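Local coordinates for probable 2-oxoglutarate-dependent dioxygenase At5g05600 (Arabidopsis thaliana, PDB 6LSV), which oxidises the stress hormone jasmonate to 12-hydroxyjasmonate, using iron, 2-oxoglutarate and molecular oxygen, at residues M65-R73 and R181-L189; G169-M180 and S296-K304. One frame throughout, in Å; residues are numbered along the deposited sequence.

Contact 1. Residues M65-R73 and R181-L189; sequences MARISEACR and RVLSTNLGL
Val182 CG1 fits between two side chains of helix 63-74, 3.7 Å from Met65 CE and 3.9 Å from Ile68 CD1. The segments 65-73 and 181-186 cross almost perpendicularly, at -88° with their axes 10.0 Å apart, which confines the contact to a compact patch around Ser69 and Asn186. Met65 starts off to one flank; the bend at its chi2 (74°) carries the thioether over to Val182, and its methyl also meets Thr185 CG2. Further along, Cys72 SG rests on one branch of Leu183, CD2, at 3.6 Å. Ile68, Cys72 and Leu183 are buried and make this the close-packed, mainly apolar part.

The Asn186 amide lies across the crossing point, its CG 3.6 Å from Ser69 CB and its ND2 near Ile68 CG2. As modelled, OD1 faces the carbonyl oxygen of Met65, two acceptors together, so which amide atom is O and which is N is doubtful; in this model no hydrogen bond joins the segments. The solvent side is looser: Arg73 runs extended from CG to NE, and NH2 stops 3.5 Å from Asn186 O, which lies at the edge of the guanidinium plane. Arg73 NE makes a weak bond to Ser69 OG, bent to 124°. Just beyond, the long helix closes in a Schellman motif with Gly188 at C-prime, its N bonded to Thr185 O at 2.7 Å.

Tyr279 touches Cys72, Asn186 and Leu187 and hydrogen-bonds to Leu183 O, tying a loop to both helices. Ile48 and Phe78, from the parallel strands 47-49 and 77-81 at one margin of the main sheet, pack on Ile68 and Cys72; Phe194 of helix 193-197 packs on Leu183 and Leu187.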
loop_
_atom_site.group_PDB
_atom_site.type_symbol
_atom_site.label_atom_id
_atom_site.label_comp_id
_atom_site.label_asym_id
_atom_site.label_seq_id
_atom_site.Cartn_x
_atom_site.Cartn_y
_atom_site.Cartn_z
ATOM N N MET A 65 -2.396 -21.645 -10.385
ATOM C CA MET A 65 -1.814 -20.721 -11.349
ATOM C C MET A 65 -2.903 -20.052 -12.173
ATOM O O MET A 65 -2.811 -18.862 -12.492
ATOM C CB MET A 65 -0.823 -21.455 -12.249
ATOM C CG MET A 65 0.441 -20.672 -12.519
ATOM S SD MET A 65 1.530 -20.635 -11.089
ATOM C CE MET A 65 2.998 -19.927 -11.835
ATOM N N ALA A 66 -3.959 -20.798 -12.503
ATOM C CA ALA A 66 -5.105 -20.183 -13.157
ATOM C C ALA A 66 -5.839 -19.243 -12.208
ATOM O O ALA A 66 -6.312 -18.180 -12.624
ATOM C CB ALA A 66 -6.047 -21.260 -13.692
ATOM N N ARG A 67 -5.931 -19.608 -10.927
ATOM C CA ARG A 67 -6.639 -18.765 -9.967
ATOM C C ARG A 67 -5.870 -17.481 -9.688
ATOM O O ARG A 67 -6.457 -16.393 -9.646
ATOM C CB ARG A 67 -6.888 -19.529 -8.667
ATOM C CG ARG A 67 -7.863 -20.679 -8.794
ATOM C CD ARG A 67 -7.728 -21.613 -7.607
ATOM N NE ARG A 67 -7.550 -20.872 -6.362
ATOM C CZ ARG A 67 -8.243 -21.101 -5.253
ATOM N NH1 ARG A 67 -9.164 -22.056 -5.235
ATOM N NH2 ARG A 67 -8.020 -20.380 -4.161
ATOM N N ILE A 68 -4.555 -17.593 -9.481
ATOM C CA ILE A 68 -3.725 -16.411 -9.264
ATOM C C ILE A 68 -3.847 -15.456 -10.445
ATOM O O ILE A 68 -4.067 -14.250 -10.277
ATOM C CB ILE A 68 -2.259 -16.821 -9.038
ATOM C CG1 ILE A 68 -2.108 -17.659 -7.768
ATOM C CG2 ILE A 68 -1.365 -15.595 -8.980
ATOM C CD1 ILE A 68 -0.701 -18.171 -7.576
ATOM N N SER A 69 -3.699 -15.985 -11.662
ATOM C CA SER A 69 -3.817 -15.146 -12.847
ATOM C C SER A 69 -5.239 -14.633 -13.019
ATOM O O SER A 69 -5.435 -13.503 -13.482
ATOM C CB SER A 69 -3.376 -15.917 -14.088
ATOM O OG SER A 69 -4.060 -15.449 -15.237
ATOM N N GLU A 70 -6.241 -15.433 -12.645
ATOM C CA GLU A 70 -7.612 -14.938 -12.674
ATOM C C GLU A 70 -7.804 -13.785 -11.694
ATOM O O GLU A 70 -8.540 -12.834 -11.982
ATOM C CB GLU A 70 -8.589 -16.069 -12.368
ATOM C CG GLU A 70 -9.947 -15.930 -13.047
ATOM C CD GLU A 70 -9.870 -16.038 -14.565
ATOM O OE1 GLU A 70 -9.713 -14.992 -15.233
ATOM O OE2 GLU A 70 -9.972 -17.170 -15.091
ATOM N N ALA A 71 -7.144 -13.849 -10.534
ATOM C CA ALA A 71 -7.274 -12.783 -9.547
ATOM C C ALA A 71 -6.583 -11.508 -10.021
ATOM O O ALA A 71 -7.136 -10.406 -9.900
ATOM C CB ALA A 71 -6.703 -13.237 -8.203
ATOM N N CYS A 72 -5.375 -11.641 -10.574
ATOM C CA CYS A 72 -4.613 -10.471 -10.997
ATOM C C CYS A 72 -5.250 -9.752 -12.178
ATOM O O CYS A 72 -5.005 -8.554 -12.360
ATOM C CB CYS A 72 -3.182 -10.877 -11.355
ATOM S SG CYS A 72 -2.257 -11.606 -9.988
ATOM N N ARG A 73 -6.057 -10.447 -12.979
ATOM C CA ARG A 73 -6.643 -9.841 -14.168
ATOM C C ARG A 73 -7.993 -9.191 -13.895
ATOM O O ARG A 73 -8.298 -8.141 -14.470
ATOM C CB ARG A 73 -6.788 -10.890 -15.273
ATOM C CG ARG A 73 -5.466 -11.420 -15.805
ATOM C CD ARG A 73 -5.686 -12.655 -16.670
ATOM N NE ARG A 73 -4.428 -13.246 -17.116
ATOM C CZ ARG A 73 -4.076 -13.381 -18.392
ATOM N NH1 ARG A 73 -4.889 -12.962 -19.353
ATOM N NH2 ARG A 73 -2.910 -13.930 -18.707
ATOM N N ARG A 181 7.990 -14.007 -9.792
ATOM C CA ARG A 181 8.177 -15.107 -10.731
ATOM C C ARG A 181 6.845 -15.723 -11.138
ATOM O O ARG A 181 6.679 -16.153 -12.285
ATOM C CB ARG A 181 9.099 -16.164 -10.122
ATOM C CG ARG A 181 10.488 -15.645 -9.788
ATOM C CD ARG A 181 11.522 -16.754 -9.819
ATOM N NE ARG A 181 11.197 -17.834 -8.894
ATOM C CZ ARG A 181 11.601 -17.877 -7.627
ATOM N NH1 ARG A 181 12.346 -16.896 -7.131
ATOM N NH2 ARG A 181 11.258 -18.900 -6.854
ATOM N N VAL A 182 5.884 -15.776 -10.215
ATOM C CA VAL A 182 4.562 -16.284 -10.570
ATOM C C VAL A 182 3.829 -15.283 -11.459
ATOM O O VAL A 182 3.172 -15.666 -12.435
ATOM C CB VAL A 182 3.760 -16.622 -9.301
ATOM C CG1 VAL A 182 2.334 -17.029 -9.658
ATOM C CG2 VAL A 182 4.452 -17.729 -8.514
ATOM N N LEU A 183 3.937 -13.988 -11.144
ATOM C CA LEU A 183 3.284 -12.968 -11.960
ATOM C C LEU A 183 3.808 -12.985 -13.390
ATOM O O LEU A 183 3.031 -12.878 -14.348
ATOM C CB LEU A 183 3.485 -11.586 -11.335
ATOM C CG LEU A 183 2.799 -11.327 -9.993
ATOM C CD1 LEU A 183 3.034 -9.894 -9.544
ATOM C CD2 LEU A 183 1.315 -11.623 -10.085
ATOM N N SER A 184 5.129 -13.122 -13.550
ATOM C CA SER A 184 5.731 -13.182 -14.880
ATOM C C SER A 184 5.261 -14.415 -15.642
ATOM O O SER A 184 4.824 -14.323 -16.796
ATOM C CB SER A 184 7.257 -13.212 -14.774
ATOM O OG SER A 184 7.775 -12.049 -14.160
ATOM N N THR A 185 5.389 -15.590 -15.021
ATOM C CA THR A 185 5.040 -16.839 -15.683
ATOM C C THR A 185 3.585 -16.835 -16.131
ATOM O O THR A 185 3.268 -17.264 -17.246
ATOM C CB THR A 185 5.316 -17.998 -14.733
ATOM O OG1 THR A 185 6.729 -18.179 -14.606
ATOM C CG2 THR A 185 4.681 -19.276 -15.239
ATOM N N ASN A 186 2.685 -16.329 -15.284
ATOM C CA ASN A 186 1.270 -16.315 -15.634
ATOM C C ASN A 186 0.987 -15.486 -16.880
ATOM O O ASN A 186 -0.069 -15.657 -17.494
ATOM C CB ASN A 186 0.446 -15.803 -14.452
ATOM C CG ASN A 186 -0.013 -16.922 -13.537
ATOM O OD1 ASN A 186 -0.562 -17.922 -13.995
ATOM N ND2 ASN A 186 0.218 -16.762 -12.240
ATOM N N LEU A 187 1.897 -14.599 -17.271
ATOM C CA LEU A 187 1.772 -13.868 -18.523
ATOM C C LEU A 187 2.495 -14.557 -19.672
ATOM O O LEU A 187 2.659 -13.952 -20.737
ATOM C CB LEU A 187 2.299 -12.437 -18.362
ATOM C CG LEU A 187 1.478 -11.488 -17.482
ATOM C CD1 LEU A 187 2.128 -10.113 -17.382
ATOM C CD2 LEU A 187 0.047 -11.376 -17.988
ATOM N N GLY A 188 2.930 -15.800 -19.481
ATOM C CA GLY A 188 3.655 -16.506 -20.519
ATOM C C GLY A 188 5.043 -15.972 -20.786
ATOM O O GLY A 188 5.576 -16.172 -21.882
ATOM N N LEU A 189 5.644 -15.291 -19.816
ATOM C CA LEU A 189 6.975 -14.721 -19.958
ATOM C C LEU A 189 8.004 -15.575 -19.228
ATOM O O LEU A 189 7.665 -16.427 -18.402
ATOM C CB LEU A 189 7.019 -13.293 -19.408
ATOM C CG LEU A 189 5.923 -12.312 -19.826
ATOM C CD1 LEU A 189 5.859 -11.150 -18.848
ATOM C CD2 LEU A 189 6.163 -11.806 -21.233
#

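Contact 2. Residues G169-M180 and S296-K304; sequences GEELVKLSGRIM and SLAFFYNPK. With AKG (2-oxoglutaric acid), chain C; JAA ({(1R,2R)-3-oxo-2-[(2Z)-pent-2-en-1-yl]cyclopentyl}acetic acid), chain D.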
loop_
_atom_site.group_PDB
_atom_site.type_symbol
_atom_site.label_atom_id
_atom_site.label_comp_id
_atom_site.label_asym_id
_atom_site.label_seq_id
_atom_site.Cartn_x
_atom_site.Cartn_y
_atom_site.Cartn_z
ATOM N N GLY A 169 11.299 -6.448 6.697
ATOM C CA GLY A 169 11.620 -5.975 5.360
ATOM C C GLY A 169 12.435 -6.978 4.564
ATOM O O GLY A 169 12.201 -7.173 3.368
ATOM N N GLU A 170 13.399 -7.630 5.216
ATOM C CA GLU A 170 14.194 -8.650 4.541
ATOM C C GLU A 170 13.321 -9.799 4.057
ATOM O O GLU A 170 13.484 -10.286 2.931
ATOM C CB GLU A 170 15.278 -9.175 5.481
ATOM C CG GLU A 170 16.680 -8.695 5.174
ATOM C CD GLU A 170 17.729 -9.508 5.900
ATOM O OE1 GLU A 170 18.027 -10.633 5.444
ATOM O OE2 GLU A 170 18.243 -9.030 6.934
ATOM N N GLU A 171 12.387 -10.248 4.897
ATOM C CA GLU A 171 11.567 -11.401 4.546
ATOM C C GLU A 171 10.603 -11.075 3.413
ATOM O O GLU A 171 10.361 -11.912 2.537
ATOM C CB GLU A 171 10.804 -11.889 5.777
ATOM C CG GLU A 171 11.678 -12.565 6.818
ATOM C CD GLU A 171 12.360 -13.811 6.283
ATOM O OE1 GLU A 171 13.603 -13.799 6.150
ATOM O OE2 GLU A 171 11.651 -14.798 5.989
ATOM N N LEU A 172 10.045 -9.862 3.409
ATOM C CA LEU A 172 9.076 -9.502 2.381
ATOM C C LEU A 172 9.749 -9.161 1.058
ATOM O O LEU A 172 9.126 -9.298 -0.000
ATOM C CB LEU A 172 8.203 -8.343 2.865
ATOM C CG LEU A 172 6.892 -8.781 3.532
ATOM C CD1 LEU A 172 7.154 -9.584 4.799
ATOM C CD2 LEU A 172 6.010 -7.600 3.845
ATOM N N VAL A 173 11.010 -8.727 1.088
ATOM C CA VAL A 173 11.771 -8.596 -0.152
ATOM C C VAL A 173 11.962 -9.964 -0.798
ATOM O O VAL A 173 11.805 -10.121 -2.016
ATOM C CB VAL A 173 13.116 -7.895 0.118
ATOM C CG1 VAL A 173 14.094 -8.139 -1.025
ATOM C CG2 VAL A 173 12.905 -6.401 0.327
ATOM N N LYS A 174 12.282 -10.980 0.012
ATOM C CA LYS A 174 12.420 -12.340 -0.504
ATOM C C LYS A 174 11.095 -12.860 -1.048
ATOM O O LYS A 174 11.044 -13.467 -2.124
ATOM C CB LYS A 174 12.940 -13.269 0.596
ATOM C CG LYS A 174 14.396 -13.063 0.973
ATOM C CD LYS A 174 14.811 -14.009 2.090
ATOM C CE LYS A 174 16.149 -13.605 2.690
ATOM N NZ LYS A 174 16.168 -13.744 4.176
ATOM N N LEU A 175 10.010 -12.647 -0.301
ATOM C CA LEU A 175 8.699 -13.107 -0.741
ATOM C C LEU A 175 8.285 -12.429 -2.042
ATOM O O LEU A 175 7.692 -13.065 -2.920
ATOM C CB LEU A 175 7.668 -12.851 0.359
ATOM C CG LEU A 175 6.183 -13.010 0.022
ATOM C CD1 LEU A 175 5.877 -14.421 -0.478
ATOM C CD2 LEU A 175 5.324 -12.656 1.230
ATOM N N SER A 176 8.595 -11.137 -2.189
ATOM C CA SER A 176 8.226 -10.436 -3.413
ATOM C C SER A 176 8.918 -11.043 -4.626
ATOM O O SER A 176 8.294 -11.218 -5.679
ATOM C CB SER A 176 8.555 -8.947 -3.300
ATOM O OG SER A 176 8.105 -8.393 -2.076
ATOM N N GLY A 177 10.206 -11.373 -4.498
ATOM C CA GLY A 177 10.923 -11.955 -5.622
ATOM C C GLY A 177 10.285 -13.238 -6.117
ATOM O O GLY A 177 10.194 -13.474 -7.324
ATOM N N ARG A 178 9.823 -14.078 -5.188
ATOM C CA ARG A 178 9.124 -15.302 -5.571
ATOM C C ARG A 178 7.773 -14.993 -6.204
ATOM O O ARG A 178 7.373 -15.645 -7.176
ATOM C CB ARG A 178 8.955 -16.208 -4.350
ATOM C CG ARG A 178 10.226 -16.986 -3.993
ATOM C CD ARG A 178 10.600 -16.853 -2.522
ATOM N NE ARG A 178 11.718 -17.729 -2.167
ATOM C CZ ARG A 178 13.003 -17.428 -2.355
ATOM N NH1 ARG A 178 13.347 -16.258 -2.881
ATOM N NH2 ARG A 178 13.947 -18.295 -2.007
ATOM N N ILE A 179 7.051 -14.005 -5.667
ATOM C CA ILE A 179 5.760 -13.624 -6.234
ATOM C C ILE A 179 5.942 -13.037 -7.629
ATOM O O ILE A 179 5.113 -13.249 -8.524
ATOM C CB ILE A 179 5.037 -12.642 -5.294
ATOM C CG1 ILE A 179 4.634 -13.334 -3.994
ATOM C CG2 ILE A 179 3.822 -12.033 -5.984
ATOM C CD1 ILE A 179 3.949 -12.405 -3.002
ATOM N N MET A 180 7.030 -12.289 -7.838
ATOM C CA MET A 180 7.314 -11.746 -9.162
ATOM C C MET A 180 7.455 -12.852 -10.197
ATOM O O MET A 180 7.071 -12.668 -11.359
ATOM C CB MET A 180 8.584 -10.898 -9.116
ATOM C CG MET A 180 8.445 -9.622 -8.306
ATOM S SD MET A 180 7.717 -8.281 -9.253
ATOM C CE MET A 180 9.184 -7.689 -10.090
ATOM N N SER A 296 -2.263 -1.472 10.160
ATOM C CA SER A 296 -1.958 -2.246 8.968
ATOM C C SER A 296 -0.595 -1.848 8.426
ATOM O O SER A 296 -0.169 -0.697 8.547
ATOM C CB SER A 296 -3.030 -2.066 7.891
ATOM O OG SER A 296 -4.326 -2.154 8.458
ATOM N N LEU A 297 0.083 -2.820 7.821
ATOM C CA LEU A 297 1.444 -2.656 7.330
ATOM C C LEU A 297 1.445 -2.839 5.819
ATOM O O LEU A 297 1.056 -3.900 5.317
ATOM C CB LEU A 297 2.392 -3.655 7.998
ATOM C CG LEU A 297 2.882 -3.369 9.423
ATOM C CD1 LEU A 297 1.766 -3.473 10.454
ATOM C CD2 LEU A 297 4.019 -4.309 9.782
ATOM N N ALA A 298 1.881 -1.809 5.100
ATOM C CA ALA A 298 1.912 -1.810 3.643
ATOM C C ALA A 298 3.365 -1.819 3.188
ATOM O O ALA A 298 4.073 -0.815 3.326
ATOM C CB ALA A 298 1.165 -0.603 3.078
ATOM N N PHE A 299 3.803 -2.949 2.647
ATOM C CA PHE A 299 5.131 -3.087 2.068
ATOM C C PHE A 299 5.031 -2.877 0.563
ATOM O O PHE A 299 4.224 -3.531 -0.107
ATOM C CB PHE A 299 5.708 -4.465 2.396
ATOM C CG PHE A 299 7.018 -4.764 1.722
ATOM C CD1 PHE A 299 7.053 -5.425 0.504
ATOM C CD2 PHE A 299 8.216 -4.409 2.322
ATOM C CE1 PHE A 299 8.255 -5.708 -0.114
ATOM C CE2 PHE A 299 9.422 -4.689 1.709
ATOM C CZ PHE A 299 9.441 -5.338 0.489
ATOM N N PHE A 300 5.837 -1.957 0.039
ATOM C CA PHE A 300 5.814 -1.602 -1.375
ATOM C C PHE A 300 7.059 -2.157 -2.054
ATOM O O PHE A 300 8.184 -1.854 -1.643
ATOM C CB PHE A 300 5.734 -0.086 -1.561
ATOM C CG PHE A 300 4.570 0.556 -0.858
ATOM C CD1 PHE A 300 3.264 0.232 -1.194
ATOM C CD2 PHE A 300 4.787 1.493 0.137
ATOM C CE1 PHE A 300 2.193 0.834 -0.545
ATOM C CE2 PHE A 300 3.727 2.097 0.782
ATOM C CZ PHE A 300 2.428 1.766 0.441
ATOM N N TYR A 301 6.851 -2.967 -3.089
ATOM C CA TYR A 301 7.927 -3.524 -3.904
ATOM C C TYR A 301 7.905 -2.803 -5.247
ATOM O O TYR A 301 6.979 -2.986 -6.044
ATOM C CB TYR A 301 7.750 -5.031 -4.071
ATOM C CG TYR A 301 8.958 -5.751 -4.618
ATOM C CD1 TYR A 301 10.057 -6.020 -3.810
ATOM C CD2 TYR A 301 8.993 -6.177 -5.937
ATOM C CE1 TYR A 301 11.158 -6.695 -4.306
ATOM C CE2 TYR A 301 10.090 -6.845 -6.443
ATOM C CZ TYR A 301 11.170 -7.100 -5.624
ATOM O OH TYR A 301 12.263 -7.766 -6.128
ATOM N N ASN A 302 8.924 -1.986 -5.499
ATOM C CA ASN A 302 8.831 -1.048 -6.602
ATOM C C ASN A 302 9.964 -1.243 -7.599
ATOM O O ASN A 302 11.040 -1.730 -7.239
ATOM C CB ASN A 302 8.860 0.393 -6.077
ATOM C CG ASN A 302 7.704 0.695 -5.147
ATOM O OD1 ASN A 302 6.592 0.204 -5.342
ATOM N ND2 ASN A 302 7.962 1.500 -4.124
ATOM N N PRO A 303 9.752 -0.880 -8.860
ATOM C CA PRO A 303 10.865 -0.866 -9.812
ATOM C C PRO A 303 11.847 0.238 -9.467
ATOM O O PRO A 303 11.484 1.255 -8.870
ATOM C CB PRO A 303 10.183 -0.604 -11.159
ATOM C CG PRO A 303 8.901 0.068 -10.816
ATOM C CD PRO A 303 8.476 -0.482 -9.484
ATOM N N LYS A 304 13.109 0.017 -9.834
ATOM C CA LYS A 304 14.122 1.062 -9.740
ATOM C C LYS A 304 13.585 2.373 -10.312
ATOM O O LYS A 304 13.096 2.417 -11.444
ATOM C CB LYS A 304 15.379 0.611 -10.487
ATOM C CG LYS A 304 16.621 1.431 -10.219
ATOM C CD LYS A 304 17.853 0.764 -10.817
ATOM C CE LYS A 304 19.089 1.632 -10.662
ATOM N NZ LYS A 304 18.912 2.969 -11.288
HETATM C C1 AKG C . -2.381 0.999 2.206
HETATM O O1 AKG C . -1.867 0.423 1.215
HETATM O O2 AKG C . -1.773 1.968 2.740
HETATM C C2 AKG C . -3.744 0.530 2.728
HETATM O O5 AKG C . -4.683 0.603 2.009
HETATM C C3 AKG C . -3.928 -0.027 4.146
HETATM C C4 AKG C . -4.962 -1.157 4.112
HETATM C C5 AKG C . -5.507 -1.447 5.511
HETATM O O3 AKG C . -5.911 -2.599 5.821
HETATM O O4 AKG C . -5.556 -0.521 6.358
HETATM O O01 JAA D . 2.799 7.409 1.947
HETATM O O02 JAA D . 6.339 5.675 -3.048
HETATM O O03 JAA D . 6.190 7.794 -3.509
HETATM C C04 JAA D . 4.400 6.830 -0.972
HETATM C C05 JAA D . 2.959 7.018 -0.242
HETATM C C06 JAA D . 5.201 8.084 -0.532
HETATM C C07 JAA D . 4.524 8.614 0.550
HETATM C C08 JAA D . 3.289 7.587 0.881
HETATM C C09 JAA D . 2.247 5.619 0.020
HETATM C C10 JAA D . 4.284 6.791 -2.395
HETATM C C11 JAA D . 1.409 5.218 -1.195
HETATM C C12 JAA D . 5.683 6.750 -3.019
HETATM C C13 JAA D . 0.159 4.812 -1.075
HETATM C C14 JAA D . -0.519 4.727 0.291
HETATM C C15 JAA D . -1.845 5.486 0.250
#
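Leu172 O draws two groups of Ser176, which packs against Tyr301: the backbone N at 2.9 Å, and OG, modelled so near that its exact distance is doubtful. A chi1 of -47° sets OG beside its own backbone N, facing Leu172 O. Ser176 CB sits over one face of the Tyr301 ring, 3.5 Å from its centroid, a CH-pi contact. One helical turn earlier, Leu172 CB stands 3.7 Å above the centre of the Phe299 ring, while Val173 CG2 meets its edge at CZ, 3.6 Å away. Met180, bent at chi2 and chi3, brings SD obliquely to 5.1 Å from the Tyr301 ring centroid, a Met-aromatic contact. The Tyr301 hydroxyl is hydrogen-bonded to Gln195.

Strand alternation sends Ser296, Ala298 and Phe300 to the other side. There Ser296 OG lies 2.9 Å from O4 of 2-oxoglutarate and near O3 of the same carboxylate, its one proton serving at most one of two weak bonds; Asn210 and Arg294 also hydrogen-bond to 2-oxoglutarate. Phe300 CZ lies 3.9 Å from jasmonate C09. Segment 169-180 runs at 51° to strand 296-302; a long helix outside a strand whose inner face holds cosubstrate and substrate fits the double-stranded beta-helix (jelly-roll) core of 2-oxoglutarate oxygenases.

Overall arrangement
Helix 161-186 serves both contacts: its 169-180 part lies on the sheet in contact 2, and the chain passes directly into 181-189, which crosses helix 63-74 in contact 1. A hydrogen bond from Ser184 OG to Met180 O bridges the join. The contact centres are about 17 Å apart, contact 2 lying about 11 Å from the centre of the chain and contact 1 about 20 Å, away from the known sites. Contact 2 backs the active site: the side chain of Phe299 is about 11 Å from the iron and about 8 Å from that of Arg208, which binds jasmonate. Contact 1 joins the N-terminal part of the chain to the C-terminal end of that helix.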